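Pentafunctional AROM polypeptide (Schizosaccharomyces pombe, PDB 5SWV) catalyses five consecutive steps of the shikimate pathway, the crystallised part comprising the type I dehydroquinate dehydratase and shikimate dehydrogenase regions. Local coordinates at residues Q238-R243 / L277-T282. Numbering follows the deposited sequence.
Sequences QLNEAR and LGLPHT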
# COMPACT_ATOMS: atom_id res chain seq x y z
N GLN A 238 -8.03 -0.64 -16.60
CA GLN A 238 -9.13 -1.17 -17.38
C GLN A 238 -10.27 -1.59 -16.48
O GLN A 238 -11.44 -1.35 -16.80
CB GLN A 238 -8.67 -2.38 -18.18
CG GLN A 238 -7.71 -2.07 -19.32
CD GLN A 238 -7.29 -3.33 -20.07
OE1 GLN A 238 -6.73 -4.28 -19.50
NE2 GLN A 238 -7.58 -3.35 -21.37
N LEU A 239 -9.92 -2.22 -15.37
CA LEU A 239 -10.92 -2.74 -14.44
C LEU A 239 -11.78 -1.63 -13.88
O LEU A 239 -12.98 -1.79 -13.79
CB LEU A 239 -10.26 -3.51 -13.29
CG LEU A 239 -11.22 -4.16 -12.27
CD1 LEU A 239 -12.09 -5.24 -12.90
CD2 LEU A 239 -10.43 -4.76 -11.11
N ASN A 240 -11.15 -0.52 -13.49
CA ASN A 240 -11.90 0.64 -13.00
C ASN A 240 -12.71 1.29 -14.12
O ASN A 240 -13.90 1.57 -13.97
CB ASN A 240 -10.96 1.67 -12.38
CG ASN A 240 -10.33 1.19 -11.08
OD1 ASN A 240 -10.97 0.50 -10.28
ND2 ASN A 240 -9.08 1.59 -10.85
N GLU A 241 -12.07 1.52 -15.25
CA GLU A 241 -12.77 2.05 -16.41
C GLU A 241 -14.04 1.27 -16.73
O GLU A 241 -15.08 1.87 -17.00
CB GLU A 241 -11.85 2.04 -17.61
CG GLU A 241 -10.87 3.19 -17.58
CD GLU A 241 -9.87 3.13 -18.72
OE1 GLU A 241 -9.66 2.03 -19.30
OE2 GLU A 241 -9.28 4.20 -19.03
N ALA A 242 -13.96 -0.05 -16.68
CA ALA A 242 -15.11 -0.90 -16.95
C ALA A 242 -16.18 -0.73 -15.86
O ALA A 242 -17.36 -0.52 -16.17
CB ALA A 242 -14.68 -2.35 -17.04
N ARG A 243 -15.75 -0.80 -14.60
CA ARG A 243 -16.66 -0.62 -13.47
C ARG A 243 -17.37 0.73 -13.46
O ARG A 243 -18.50 0.83 -12.99
CB ARG A 243 -15.92 -0.84 -12.16
CG ARG A 243 -15.66 -2.32 -11.90
CD ARG A 243 -14.76 -2.57 -10.71
NE ARG A 243 -14.65 -4.02 -10.47
CZ ARG A 243 -13.82 -4.60 -9.60
NH1 ARG A 243 -13.00 -3.87 -8.83
NH2 ARG A 243 -13.82 -5.92 -9.49
N LEU A 277 -5.41 5.67 -12.94
CA LEU A 277 -6.14 4.53 -12.39
C LEU A 277 -7.52 4.28 -13.00
O LEU A 277 -8.22 3.35 -12.58
CB LEU A 277 -6.26 4.70 -10.88
CG LEU A 277 -4.98 4.19 -10.22
CD1 LEU A 277 -4.40 5.22 -9.29
CD2 LEU A 277 -5.25 2.87 -9.53
N GLY A 278 -7.89 5.08 -14.01
CA GLY A 278 -9.12 4.87 -14.75
C GLY A 278 -10.35 5.28 -13.98
O GLY A 278 -11.43 4.72 -14.19
N LEU A 279 -10.20 6.27 -13.10
CA LEU A 279 -11.28 6.74 -12.25
C LEU A 279 -11.90 8.03 -12.81
O LEU A 279 -11.22 8.82 -13.45
CB LEU A 279 -10.76 6.98 -10.82
CG LEU A 279 -10.34 5.75 -10.01
CD1 LEU A 279 -9.94 6.18 -8.61
CD2 LEU A 279 -11.46 4.72 -9.92
N PRO A 280 -13.20 8.27 -12.54
CA PRO A 280 -13.92 9.38 -13.15
C PRO A 280 -14.09 10.58 -12.25
O PRO A 280 -15.01 11.35 -12.45
CB PRO A 280 -15.30 8.76 -13.37
CG PRO A 280 -15.49 7.94 -12.13
CD PRO A 280 -14.11 7.48 -11.68
N HIS A 281 -13.23 10.75 -11.25
CA HIS A 281 -13.49 11.71 -10.18
C HIS A 281 -12.99 13.10 -10.59
O HIS A 281 -12.30 13.25 -11.61
CB HIS A 281 -12.84 11.25 -8.87
CG HIS A 281 -13.24 9.86 -8.42
ND1 HIS A 281 -14.55 9.42 -8.40
CD2 HIS A 281 -12.50 8.84 -7.92
CE1 HIS A 281 -14.60 8.19 -7.94
NE2 HIS A 281 -13.37 7.81 -7.63
N THR A 282 -13.37 14.11 -9.82
CA THR A 282 -12.77 15.45 -9.95
C THR A 282 -12.24 15.90 -8.59
O THR A 282 -12.74 15.45 -7.57
CB THR A 282 -13.79 16.48 -10.44
OG1 THR A 282 -14.96 16.44 -9.61
CG2 THR A 282 -14.19 16.17 -11.87
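Asn240 and Leu277 carry the polar link between helix 236-245, within the dehydroquinase part of the chain, and the loop that leaves helix 266-277 in the shikimate dehydrogenase part. CB of Asn240 is directed at the loop, and ND2 donates to the backbone O of Leu277 over 2.6 Å. The bond is nearly straight, 163° at the hydrogen, and both groups lie flat to it: the donor sits in the carbonyl plane and the acceptor only 8° out of the amide plane. CG lies anti to the carbonyl carbon of Asn240 (chi1 -69°), which sets the root of the amide on the loop side; Asn240 CB lies 3.6 Å from Gly278 O. Leu279 approaches the same side chain obliquely, its CD2 methyl 3.9 Å from Asn240 CG. Met518 also touches Asn240 and Leu279, and Phe512 of helix 500-516 packs on Leu277 and Leu279. At the next residue, Glu241 brings CG to 3.7 Å from Gly278 CA, where the backbones come closest, 4.9 Å between the CA atoms of Glu241 and Gly278. Gly278 leaves helical geometry after helix 266-277, with a positive phi that glycine adopts readily. Across this partly buried junction between two enzyme domains, a single side-chain-to-backbone hydrogen bond thus gives the backbone O of Leu277 a donor from the other domain, consistent with an amide flip that presents ND2, rather than OD1, to the carbonyl; the rest is van der Waals contact, of Glu241 CG with the Gly278 backbone and of Leu279 CD2 with Asn240.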